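Local coordinates for 373aa long hypothetical citrate synthase (Sulfolobus tokodaii, PDB 1VGP), which is of unknown function but belongs to the citrate synthase family, with a largely helical fold and a two-chain assembly, at residues Phe81-Arg86 against Ala132-Gly137; Leu223-Glu228 against Asn236-Asn241; Ile266-Ala271 against Thr284-Ala289; Gly280-Leu285 against Phe317-Phe322. All coordinates share one frame; numbering follows the deposited sequence.

Contact 1: residues Phe81-Arg86 against Ala132-Gly137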
# COMPACT_ATOMS: atom_id res chain seq x y z
N PHE A 81 12.75 -17.13 3.33
CA PHE A 81 11.81 -16.37 4.14
C PHE A 81 10.67 -17.26 4.61
O PHE A 81 10.31 -17.25 5.79
CB PHE A 81 11.24 -15.21 3.32
CG PHE A 81 10.01 -14.58 3.91
CD1 PHE A 81 10.05 -13.98 5.17
CD2 PHE A 81 8.80 -14.60 3.21
CE1 PHE A 81 8.91 -13.40 5.72
CE2 PHE A 81 7.67 -14.01 3.75
CZ PHE A 81 7.72 -13.41 5.01
N LEU A 82 10.10 -18.02 3.69
CA LEU A 82 8.88 -18.76 3.98
C LEU A 82 9.12 -19.81 5.06
O LEU A 82 8.39 -19.87 6.06
CB LEU A 82 8.34 -19.42 2.71
CG LEU A 82 7.78 -18.44 1.67
CD1 LEU A 82 7.28 -19.20 0.46
CD2 LEU A 82 6.65 -17.62 2.27
N ARG A 83 10.16 -20.62 4.89
CA ARG A 83 10.41 -21.69 5.84
C ARG A 83 11.05 -21.21 7.14
O ARG A 83 11.00 -21.89 8.16
CB ARG A 83 11.26 -22.81 5.23
CG ARG A 83 12.19 -22.41 4.12
CD ARG A 83 13.22 -23.51 3.89
NE ARG A 83 13.17 -24.10 2.56
CZ ARG A 83 12.69 -25.31 2.28
NH1 ARG A 83 12.08 -26.02 3.23
NH2 ARG A 83 12.84 -25.82 1.07
N GLU A 84 11.64 -20.02 7.10
CA GLU A 84 12.28 -19.48 8.29
C GLU A 84 11.30 -18.70 9.16
O GLU A 84 11.52 -18.54 10.36
CB GLU A 84 13.45 -18.58 7.90
CG GLU A 84 14.78 -19.31 7.78
CD GLU A 84 15.97 -18.43 8.10
OE1 GLU A 84 15.96 -17.77 9.17
OE2 GLU A 84 16.92 -18.38 7.28
N VAL A 85 10.21 -18.23 8.56
CA VAL A 85 9.31 -17.29 9.21
C VAL A 85 8.42 -17.90 10.30
O VAL A 85 8.08 -19.09 10.27
CB VAL A 85 8.41 -16.58 8.16
CG1 VAL A 85 7.34 -17.54 7.63
CG2 VAL A 85 7.79 -15.33 8.76
N ARG A 86 8.05 -17.08 11.28
CA ARG A 86 6.95 -17.37 12.19
C ARG A 86 5.87 -18.15 11.45
O ARG A 86 5.41 -17.73 10.39
CB ARG A 86 6.38 -16.05 12.72
CG ARG A 86 5.33 -16.19 13.79
CD ARG A 86 4.87 -14.82 14.25
NE ARG A 86 4.39 -14.82 15.63
CZ ARG A 86 4.78 -13.94 16.54
NH1 ARG A 86 4.26 -13.98 17.76
NH2 ARG A 86 5.69 -13.02 16.24
N ALA A 132 1.46 -22.90 3.06
CA ALA A 132 0.48 -23.80 3.65
C ALA A 132 1.12 -25.14 4.04
O ALA A 132 0.82 -25.70 5.10
CB ALA A 132 -0.66 -24.03 2.68
N ARG A 133 2.01 -25.65 3.18
CA ARG A 133 2.74 -26.88 3.47
C ARG A 133 3.71 -26.66 4.63
O ARG A 133 3.66 -27.37 5.64
CB ARG A 133 3.53 -27.32 2.24
CG ARG A 133 2.73 -27.35 0.95
CD ARG A 133 2.14 -28.73 0.71
NE ARG A 133 3.14 -29.77 0.85
CZ ARG A 133 2.91 -31.07 0.66
NH1 ARG A 133 1.72 -31.47 0.23
NH2 ARG A 133 3.87 -31.95 0.90
N LEU A 134 4.59 -25.69 4.47
CA LEU A 134 5.55 -25.33 5.51
C LEU A 134 4.87 -25.14 6.85
O LEU A 134 5.38 -25.56 7.89
CB LEU A 134 6.28 -24.05 5.11
CG LEU A 134 7.64 -24.18 4.43
CD1 LEU A 134 7.78 -25.53 3.75
CD2 LEU A 134 7.80 -23.04 3.43
N ARG A 135 3.71 -24.50 6.84
CA ARG A 135 2.99 -24.23 8.06
C ARG A 135 2.54 -25.55 8.69
O ARG A 135 2.60 -25.71 9.90
CB ARG A 135 1.78 -23.34 7.76
CG ARG A 135 0.89 -23.08 8.94
CD ARG A 135 -0.52 -22.79 8.47
NE ARG A 135 -0.92 -21.44 8.84
CZ ARG A 135 -2.18 -21.06 9.00
NH1 ARG A 135 -2.44 -19.84 9.48
NH2 ARG A 135 -3.19 -21.87 8.69
N LYS A 136 2.11 -26.48 7.84
CA LYS A 136 1.66 -27.79 8.31
C LYS A 136 2.83 -28.75 8.51
O LYS A 136 2.62 -29.94 8.70
CB LYS A 136 0.66 -28.40 7.32
CG LYS A 136 -0.80 -28.12 7.65
CD LYS A 136 -1.74 -29.01 6.84
CE LYS A 136 -2.04 -28.43 5.47
NZ LYS A 136 -2.78 -29.39 4.61
N GLY A 137 4.05 -28.23 8.46
CA GLY A 137 5.21 -29.06 8.75
C GLY A 137 5.63 -29.97 7.60
O GLY A 137 6.50 -30.82 7.76

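Contact 2: residues Leu223-Glu228 against Asn236-Asn241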
# COMPACT_ATOMS: atom_id res chain seq x y z
N LEU A 223 -18.76 -20.26 6.46
CA LEU A 223 -18.33 -21.60 6.83
C LEU A 223 -18.50 -21.81 8.33
O LEU A 223 -18.94 -22.87 8.78
CB LEU A 223 -16.86 -21.81 6.46
CG LEU A 223 -16.42 -23.18 5.93
CD1 LEU A 223 -15.00 -23.44 6.41
CD2 LEU A 223 -17.35 -24.28 6.40
N LYS A 224 -18.14 -20.78 9.10
CA LYS A 224 -18.24 -20.81 10.55
C LYS A 224 -19.69 -20.98 10.96
O LYS A 224 -20.01 -21.78 11.85
CB LYS A 224 -17.68 -19.50 11.14
CG LYS A 224 -17.81 -19.41 12.66
CD LYS A 224 -17.72 -17.96 13.16
CE LYS A 224 -18.59 -17.73 14.41
NZ LYS A 224 -20.04 -17.45 14.09
N MET A 225 -20.57 -20.23 10.31
CA MET A 225 -22.00 -20.33 10.57
C MET A 225 -22.54 -21.74 10.29
O MET A 225 -23.24 -22.31 11.13
CB MET A 225 -22.76 -19.31 9.73
CG MET A 225 -24.26 -19.34 9.94
SD MET A 225 -25.11 -18.31 8.74
CE MET A 225 -25.07 -19.35 7.32
N PHE A 226 -22.21 -22.29 9.13
CA PHE A 226 -22.64 -23.66 8.82
C PHE A 226 -22.14 -24.61 9.90
O PHE A 226 -22.81 -25.57 10.26
CB PHE A 226 -22.09 -24.12 7.47
CG PHE A 226 -22.49 -23.25 6.31
CD1 PHE A 226 -23.72 -22.61 6.29
CD2 PHE A 226 -21.61 -23.06 5.24
CE1 PHE A 226 -24.09 -21.81 5.22
CE2 PHE A 226 -21.97 -22.25 4.16
CZ PHE A 226 -23.21 -21.63 4.15
N LYS A 227 -20.94 -24.35 10.41
CA LYS A 227 -20.35 -25.22 11.41
C LYS A 227 -21.14 -25.18 12.71
O LYS A 227 -21.47 -26.23 13.27
CB LYS A 227 -18.88 -24.83 11.66
CG LYS A 227 -17.89 -25.52 10.71
CD LYS A 227 -16.53 -24.80 10.68
CE LYS A 227 -15.50 -25.59 9.87
NZ LYS A 227 -15.54 -27.04 10.19
N GLU A 228 -21.46 -23.98 13.20
CA GLU A 228 -22.12 -23.90 14.50
C GLU A 228 -23.60 -24.28 14.47
O GLU A 228 -24.12 -24.79 15.46
CB GLU A 228 -21.91 -22.51 15.12
CG GLU A 228 -22.41 -21.33 14.34
CD GLU A 228 -21.96 -20.01 14.97
OE1 GLU A 228 -20.74 -19.82 15.15
OE2 GLU A 228 -22.83 -19.17 15.29
N ASN A 236 -33.22 -23.51 10.94
CA ASN A 236 -34.30 -22.52 11.01
C ASN A 236 -34.41 -21.77 12.34
O ASN A 236 -34.71 -20.58 12.32
CB ASN A 236 -35.63 -23.17 10.66
CG ASN A 236 -35.83 -23.31 9.16
OD1 ASN A 236 -34.90 -23.08 8.38
ND2 ASN A 236 -37.03 -23.70 8.75
N ASP A 237 -34.18 -22.42 13.48
CA ASP A 237 -34.21 -21.68 14.74
C ASP A 237 -33.01 -20.75 14.79
O ASP A 237 -33.11 -19.62 15.26
CB ASP A 237 -34.16 -22.59 15.97
CG ASP A 237 -35.43 -23.42 16.15
OD1 ASP A 237 -36.54 -22.88 15.98
OD2 ASP A 237 -35.30 -24.63 16.48
N TYR A 238 -31.88 -21.25 14.31
CA TYR A 238 -30.64 -20.48 14.31
C TYR A 238 -30.84 -19.17 13.54
O TYR A 238 -30.61 -18.09 14.08
CB TYR A 238 -29.51 -21.30 13.68
CG TYR A 238 -28.17 -20.59 13.60
CD1 TYR A 238 -27.20 -20.76 14.58
CD2 TYR A 238 -27.88 -19.75 12.52
CE1 TYR A 238 -25.97 -20.10 14.51
CE2 TYR A 238 -26.65 -19.09 12.44
CZ TYR A 238 -25.71 -19.27 13.43
OH TYR A 238 -24.50 -18.60 13.35
N ILE A 239 -31.27 -19.28 12.29
CA ILE A 239 -31.37 -18.12 11.42
C ILE A 239 -32.47 -17.19 11.89
O ILE A 239 -32.31 -15.96 11.89
CB ILE A 239 -31.65 -18.55 9.95
CG1 ILE A 239 -30.32 -18.74 9.22
CG2 ILE A 239 -32.46 -17.49 9.23
CD1 ILE A 239 -29.80 -20.14 9.28
N LEU A 240 -33.60 -17.76 12.28
CA LEU A 240 -34.72 -16.95 12.73
C LEU A 240 -34.36 -16.24 14.02
O LEU A 240 -34.76 -15.10 14.27
CB LEU A 240 -35.97 -17.82 12.91
CG LEU A 240 -37.08 -17.63 11.85
CD1 LEU A 240 -36.52 -17.04 10.56
CD2 LEU A 240 -37.73 -18.96 11.58
N ASN A 241 -33.56 -16.91 14.85
CA ASN A 241 -33.07 -16.25 16.05
C ASN A 241 -32.18 -15.07 15.67
O ASN A 241 -32.23 -14.01 16.30
CB ASN A 241 -32.28 -17.22 16.91
CG ASN A 241 -31.86 -16.59 18.23
OD1 ASN A 241 -30.68 -16.34 18.46
ND2 ASN A 241 -32.85 -16.32 19.09

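Contact 3: residues Ile266-Ala271 against Thr284-Ala289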
# COMPACT_ATOMS: atom_id res chain seq x y z
N ILE A 266 -23.12 -19.51 -10.10
CA ILE A 266 -22.18 -20.36 -10.81
C ILE A 266 -21.42 -21.26 -9.85
O ILE A 266 -21.23 -22.45 -10.12
CB ILE A 266 -21.17 -19.51 -11.61
CG1 ILE A 266 -21.90 -18.70 -12.68
CG2 ILE A 266 -20.13 -20.42 -12.24
CD1 ILE A 266 -21.00 -17.74 -13.43
N LEU A 267 -20.98 -20.71 -8.72
CA LEU A 267 -20.15 -21.44 -7.78
C LEU A 267 -20.94 -22.51 -7.03
O LEU A 267 -20.37 -23.52 -6.59
CB LEU A 267 -19.50 -20.48 -6.78
CG LEU A 267 -18.30 -21.03 -6.00
CD1 LEU A 267 -17.26 -21.59 -6.96
CD2 LEU A 267 -17.70 -19.95 -5.15
N LYS A 268 -22.24 -22.30 -6.88
CA LYS A 268 -23.09 -23.24 -6.15
C LYS A 268 -23.01 -24.65 -6.71
O LYS A 268 -23.07 -25.63 -5.97
CB LYS A 268 -24.54 -22.78 -6.16
CG LYS A 268 -25.49 -23.77 -5.51
CD LYS A 268 -26.91 -23.24 -5.45
CE LYS A 268 -27.86 -24.28 -4.89
NZ LYS A 268 -29.25 -23.79 -4.90
N GLN A 269 -22.87 -24.76 -8.03
CA GLN A 269 -22.88 -26.07 -8.65
C GLN A 269 -21.66 -26.86 -8.20
O GLN A 269 -21.74 -28.08 -8.02
CB GLN A 269 -22.91 -25.94 -10.18
CG GLN A 269 -21.61 -25.37 -10.77
CD GLN A 269 -21.63 -25.25 -12.30
OE1 GLN A 269 -21.50 -26.25 -13.02
NE2 GLN A 269 -21.79 -24.02 -12.79
N TYR A 270 -20.54 -26.17 -8.00
CA TYR A 270 -19.29 -26.83 -7.61
C TYR A 270 -19.21 -27.10 -6.11
O TYR A 270 -18.62 -28.08 -5.68
CB TYR A 270 -18.07 -26.00 -8.05
CG TYR A 270 -17.95 -25.85 -9.55
CD1 TYR A 270 -18.36 -24.67 -10.19
CD2 TYR A 270 -17.50 -26.90 -10.35
CE1 TYR A 270 -18.33 -24.56 -11.57
CE2 TYR A 270 -17.46 -26.79 -11.74
CZ TYR A 270 -17.88 -25.63 -12.34
OH TYR A 270 -17.87 -25.52 -13.71
N ALA A 271 -19.81 -26.21 -5.33
CA ALA A 271 -19.93 -26.44 -3.90
C ALA A 271 -20.68 -27.75 -3.71
O ALA A 271 -20.23 -28.67 -3.03
CB ALA A 271 -20.70 -25.30 -3.25
N THR A 284 -22.53 -32.59 4.99
CA THR A 284 -23.57 -32.12 5.89
C THR A 284 -23.54 -30.60 5.99
O THR A 284 -24.58 -29.96 6.06
CB THR A 284 -23.44 -32.76 7.30
OG1 THR A 284 -22.09 -32.67 7.75
CG2 THR A 284 -23.85 -34.24 7.25
N LEU A 285 -22.35 -30.01 5.96
CA LEU A 285 -22.23 -28.56 5.85
C LEU A 285 -23.01 -28.03 4.66
O LEU A 285 -23.73 -27.03 4.75
CB LEU A 285 -20.79 -28.14 5.68
CG LEU A 285 -19.83 -28.24 6.87
CD1 LEU A 285 -18.44 -27.81 6.39
CD2 LEU A 285 -20.29 -27.37 8.02
N TYR A 286 -22.86 -28.70 3.52
CA TYR A 286 -23.53 -28.24 2.32
C TYR A 286 -25.05 -28.33 2.51
O TYR A 286 -25.79 -27.44 2.08
CB TYR A 286 -23.11 -29.06 1.10
CG TYR A 286 -23.78 -28.56 -0.15
CD1 TYR A 286 -24.85 -29.26 -0.71
CD2 TYR A 286 -23.44 -27.32 -0.70
CE1 TYR A 286 -25.58 -28.73 -1.78
CE2 TYR A 286 -24.16 -26.78 -1.77
CZ TYR A 286 -25.23 -27.49 -2.30
OH TYR A 286 -25.98 -26.95 -3.31
N GLN A 287 -25.49 -29.40 3.16
CA GLN A 287 -26.91 -29.55 3.45
C GLN A 287 -27.41 -28.43 4.35
O GLN A 287 -28.51 -27.91 4.13
CB GLN A 287 -27.18 -30.90 4.12
CG GLN A 287 -26.66 -32.10 3.35
CD GLN A 287 -27.27 -33.41 3.81
OE1 GLN A 287 -28.29 -33.85 3.29
NE2 GLN A 287 -26.64 -34.04 4.80
N ILE A 288 -26.62 -28.06 5.35
CA ILE A 288 -26.88 -26.88 6.18
C ILE A 288 -27.11 -25.68 5.28
O ILE A 288 -28.10 -24.95 5.43
CB ILE A 288 -25.66 -26.51 7.09
CG1 ILE A 288 -25.21 -27.71 7.93
CG2 ILE A 288 -26.03 -25.34 7.99
CD1 ILE A 288 -26.22 -28.20 8.89
N ALA A 289 -26.18 -25.48 4.36
CA ALA A 289 -26.12 -24.29 3.52
C ALA A 289 -27.36 -24.14 2.62
O ALA A 289 -27.89 -23.04 2.44
CB ALA A 289 -24.85 -24.33 2.67

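Contact 4: residues Gly280-Leu285 against Phe317-Phe322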
# COMPACT_ATOMS: atom_id res chain seq x y z
N GLY A 280 -18.67 -36.26 3.57
CA GLY A 280 -18.44 -36.34 5.00
C GLY A 280 -19.15 -35.31 5.86
O GLY A 280 -20.32 -35.00 5.68
N GLU A 281 -18.42 -34.79 6.84
CA GLU A 281 -18.88 -33.67 7.62
C GLU A 281 -19.12 -32.50 6.67
O GLU A 281 -19.87 -31.56 6.96
CB GLU A 281 -17.81 -33.30 8.67
CG GLU A 281 -18.19 -32.18 9.63
CD GLU A 281 -19.29 -32.57 10.61
OE1 GLU A 281 -19.59 -31.75 11.51
OE2 GLU A 281 -19.85 -33.68 10.49
N ILE A 282 -18.48 -32.57 5.51
CA ILE A 282 -18.47 -31.45 4.58
C ILE A 282 -19.67 -31.52 3.64
O ILE A 282 -20.09 -30.52 3.07
CB ILE A 282 -17.14 -31.45 3.78
CG1 ILE A 282 -17.12 -30.32 2.77
CG2 ILE A 282 -16.97 -32.78 3.09
CD1 ILE A 282 -15.73 -29.77 2.57
N TYR A 283 -20.25 -32.71 3.50
CA TYR A 283 -21.51 -32.83 2.80
C TYR A 283 -22.65 -32.35 3.69
O TYR A 283 -23.63 -31.78 3.21
CB TYR A 283 -21.77 -34.27 2.38
CG TYR A 283 -23.09 -34.44 1.67
CD1 TYR A 283 -24.15 -35.10 2.28
CD2 TYR A 283 -23.28 -33.91 0.40
CE1 TYR A 283 -25.39 -35.22 1.65
CE2 TYR A 283 -24.52 -34.02 -0.25
CZ TYR A 283 -25.57 -34.67 0.38
OH TYR A 283 -26.78 -34.77 -0.25
N THR A 284 -22.53 -32.59 4.99
CA THR A 284 -23.57 -32.12 5.89
C THR A 284 -23.54 -30.60 5.99
O THR A 284 -24.58 -29.96 6.06
CB THR A 284 -23.44 -32.76 7.30
OG1 THR A 284 -22.09 -32.67 7.75
CG2 THR A 284 -23.85 -34.24 7.25
N LEU A 285 -22.35 -30.01 5.96
CA LEU A 285 -22.23 -28.56 5.85
C LEU A 285 -23.01 -28.03 4.66
O LEU A 285 -23.73 -27.03 4.75
CB LEU A 285 -20.79 -28.14 5.68
CG LEU A 285 -19.83 -28.24 6.87
CD1 LEU A 285 -18.44 -27.81 6.39
CD2 LEU A 285 -20.29 -27.37 8.02
N PHE A 317 -13.51 -23.59 -1.02
CA PHE A 317 -12.15 -23.45 -0.54
C PHE A 317 -11.84 -24.54 0.49
O PHE A 317 -10.74 -25.11 0.53
CB PHE A 317 -11.94 -22.06 0.07
CG PHE A 317 -11.81 -20.95 -0.94
CD1 PHE A 317 -11.25 -21.18 -2.19
CD2 PHE A 317 -12.23 -19.66 -0.63
CE1 PHE A 317 -11.11 -20.14 -3.13
CE2 PHE A 317 -12.10 -18.62 -1.56
CZ PHE A 317 -11.54 -18.86 -2.81
N TYR A 318 -12.83 -24.82 1.34
CA TYR A 318 -12.70 -25.84 2.37
C TYR A 318 -12.55 -27.21 1.71
O TYR A 318 -11.56 -27.90 1.93
CB TYR A 318 -13.94 -25.79 3.27
CG TYR A 318 -13.82 -26.53 4.58
CD1 TYR A 318 -14.67 -27.59 4.88
CD2 TYR A 318 -12.89 -26.14 5.56
CE1 TYR A 318 -14.62 -28.25 6.10
CE2 TYR A 318 -12.82 -26.80 6.78
CZ TYR A 318 -13.69 -27.85 7.05
OH TYR A 318 -13.65 -28.52 8.25
N SER A 319 -13.51 -27.59 0.88
CA SER A 319 -13.44 -28.86 0.18
C SER A 319 -12.15 -29.03 -0.58
O SER A 319 -11.71 -30.16 -0.81
CB SER A 319 -14.60 -29.00 -0.80
OG SER A 319 -15.78 -28.49 -0.24
N LEU A 320 -11.54 -27.93 -1.00
CA LEU A 320 -10.38 -28.01 -1.88
C LEU A 320 -9.08 -28.12 -1.07
O LEU A 320 -7.99 -28.18 -1.64
CB LEU A 320 -10.33 -26.78 -2.80
CG LEU A 320 -11.33 -26.82 -3.96
CD1 LEU A 320 -11.22 -25.55 -4.79
CD2 LEU A 320 -11.06 -28.03 -4.82
N GLY A 321 -9.21 -28.15 0.25
CA GLY A 321 -8.06 -28.46 1.08
C GLY A 321 -7.37 -27.25 1.69
O GLY A 321 -6.27 -27.37 2.23
N PHE A 322 -8.00 -26.08 1.61
CA PHE A 322 -7.42 -24.89 2.22
C PHE A 322 -7.98 -24.72 3.61
O PHE A 322 -9.11 -25.11 3.91
CB PHE A 322 -7.75 -23.65 1.41
CG PHE A 322 -7.06 -23.59 0.08
CD1 PHE A 322 -7.74 -23.97 -1.07
CD2 PHE A 322 -5.76 -23.11 -0.02
CE1 PHE A 322 -7.12 -23.88 -2.32
CE2 PHE A 322 -5.14 -23.01 -1.27
CZ PHE A 322 -5.82 -23.39 -2.42

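Contact 1: residues Phe81-Arg86 against Ala132-Gly137
Two helix ends meet where L134, on the last turn of helix 113-135, reaches across to L82 and R83 on the last turn of helix 76-84. The backbones come near each other at one point, with the CA atoms of R83 and L134 6.1 Å apart. L134 does most of the work. Its CD2 methyl lies against the helix surface, 3.7 Å from CB of L82 and 3.7 Å from N of R83, so it rests partly on side chain and partly on backbone. Its branch point CG lies 4.0 Å from CB of R83. L82 meets it with the root of its chain alone: chi1 of -69° sets CG opposite the carbonyl carbon, and its side chain also packs on I94 of helix 91-105 and N130 of helix 113-135. R83 likewise offers CB. Its chain bends at chi3 (119°), and NH1 makes a salt bridge to D139 in the loop that follows helix 113-135. No hydrogen bond crosses the contact. Helix 113-135 closes with a Schellman motif, G137 N bonding to L134 O at 3.0 Å and G137 taking the positive phi. On the other segment, K87 NZ collects the carbonyls of L82 and V85. Helix 91-105 packs against F81, L82 and V85, and F77 of the second subunit touches E84 and V85.

Contact 2: residues Leu223-Glu228 against Asn236-Asn241
Y238 of helix 235-244 spans the gap to helix 221-228 and is met there by M225 and E228, one on the packed side and one on the solvent side. The backbones stay well apart, 9.2 Å between the CA atoms of E228 and Y238, and the long tyrosine makes up the distance because chi1 of 178° swings its ring straight away from the backbone N. The packed half belongs to M225, a buried residue. Its CG lies 3.5 Å from Y238 CE2, and SD comes to 4.1 Å from the same CE2. The sulfur is 5.4 Å from the ring centroid, an oblique Met-aromatic contact. I229, in the connecting loop, adds a further apolar wall to the ring.

The outer half is polar and exposed. Y238 OH donates to E228 OE2 at 2.6 Å, and that oxygen sits at the ring edge, in its plane. The carboxylate plane stands 81° to the ring, and the hydroxyl meets OE2 from above the carboxylate plane, 46° out of it. The other oxygen, E228 OE1, is held at 2.7 Å by K224 NZ, one turn back on the same helix. This salt bridge probably helps to fix the carboxylate's rotation and would favour its charged form. Here one aromatic side chain bridges two successive helices joined by a short loop, within the mainly helical citrate synthase fold.

Contact 3: residues Ile266-Ala271 against Thr284-Ala289
The ring of Y286, on helix 281-300, points into the flank of helix 262-278, with A271 beside the ring and the chain of K268 at its hydroxyl. Its chi1 of -179° carries the ring directly out from its own helix, which lets it span the 7.4 Å between the CA atoms of A271 and Y286. The extended chain of K268 crosses the tyrosine at about a right angle, so that the methylenes lie across the phenol end: CE is 3.6 Å from Y286 OH and CG 3.9 Å from it. These are contacts of carbon with a hydroxyl, not hydrogen bonds. The polar ends are both taken up by acids further along helix 281-300: K268 NZ forms a salt bridge with E293, and Y286 OH hydrogen-bonds to E290. The lysine thus ties its own helix to the neighbour.

Along the ring the neighbours are A271 CB and the helix backbone, including the carbonyl O of K268. A271 CB stands 4.0 Å from Y286 CE2, approaching at a slant, and the A271 backbone carbon C is 4.1 Å from Y286 CD2. With so small a residue here, ring and helix backbone can come together directly. No hydrogen bond links the two segments; A271 and Y286 are buried. Helices 262-278 and 281-300 follow one another in the chain with a tight turn between. Helix 309-319 packs on both, V316 against A271 and I315 against A289, while F226 of helix 221-228 covers L285, I288 and A289, and helix 164-175 takes the side of I266 and Y270.

Contact 4: residues Gly280-Leu285 against Phe317-Phe322
I282, in the first turn of helix 281-300, aims its longer branch at Y318 and S319 near the end of helix 309-319. Starting from CB, which leaves the backbone in the direction of the other helix, chi1 of 178° sends CG1 outward, opposite the backbone N. CG1 comes within 3.8 Å of S319 OG. The terminal CD1 then slips between the two partners, 3.3 Å from Y318 CD1 and 3.6 Å from S319 CB. Isoleucine and tyrosine run past each other in opposite directions, and the methyl approaches the ring obliquely. S319 OG, though close to this methyl, spends its polarity on the carbonyl O of I315 in its own helix.

What comes together here is the start of one helix and the finish of another in the helical citrate synthase fold. G280 occupies the N-cap position of helix 281-300. T284 OG1 donates to E281 O at 2.6 Å from above the carbonyl plane, and the same oxygen also takes the backbone bond from L285 N. On the other side, helix 309-319 ends in a Schellman motif: F322 N bonds to F317 O at 3.1 Å and G321 N to Y318 O at 2.9 Å, with G321 at positive phi.

One turn on from I282, L285 lays CD1 3.9 Å from Y318 CE1, its chain at about a right angle to the tyrosine. The same ring is touched by L223 of helix 221-228, and its OH hydrogen-bonds to K227 NZ of that helix.

In the fold
Following the chain, contact 1 comes first, closing a 45-residue, mostly helical excursion and joining the ends of helices 76-84 and 113-135 close to the second subunit. Contact 2 closes a short loop between successive helices, and contact 3 closes a short, mostly helical connection between helices 262-278 and 281-300. Contact 4 opens on the stretch where contact 3 closes, sharing T284 and L285, so the two interlock without nesting, and returns after 31 residues to helix 309-319. Contacts 2, 3 and 4 form one cluster, with L223 and F226 packing on L285 and F226 also on A289. Contact 1 stands apart, its nearest atoms about 5 Å from contact 4.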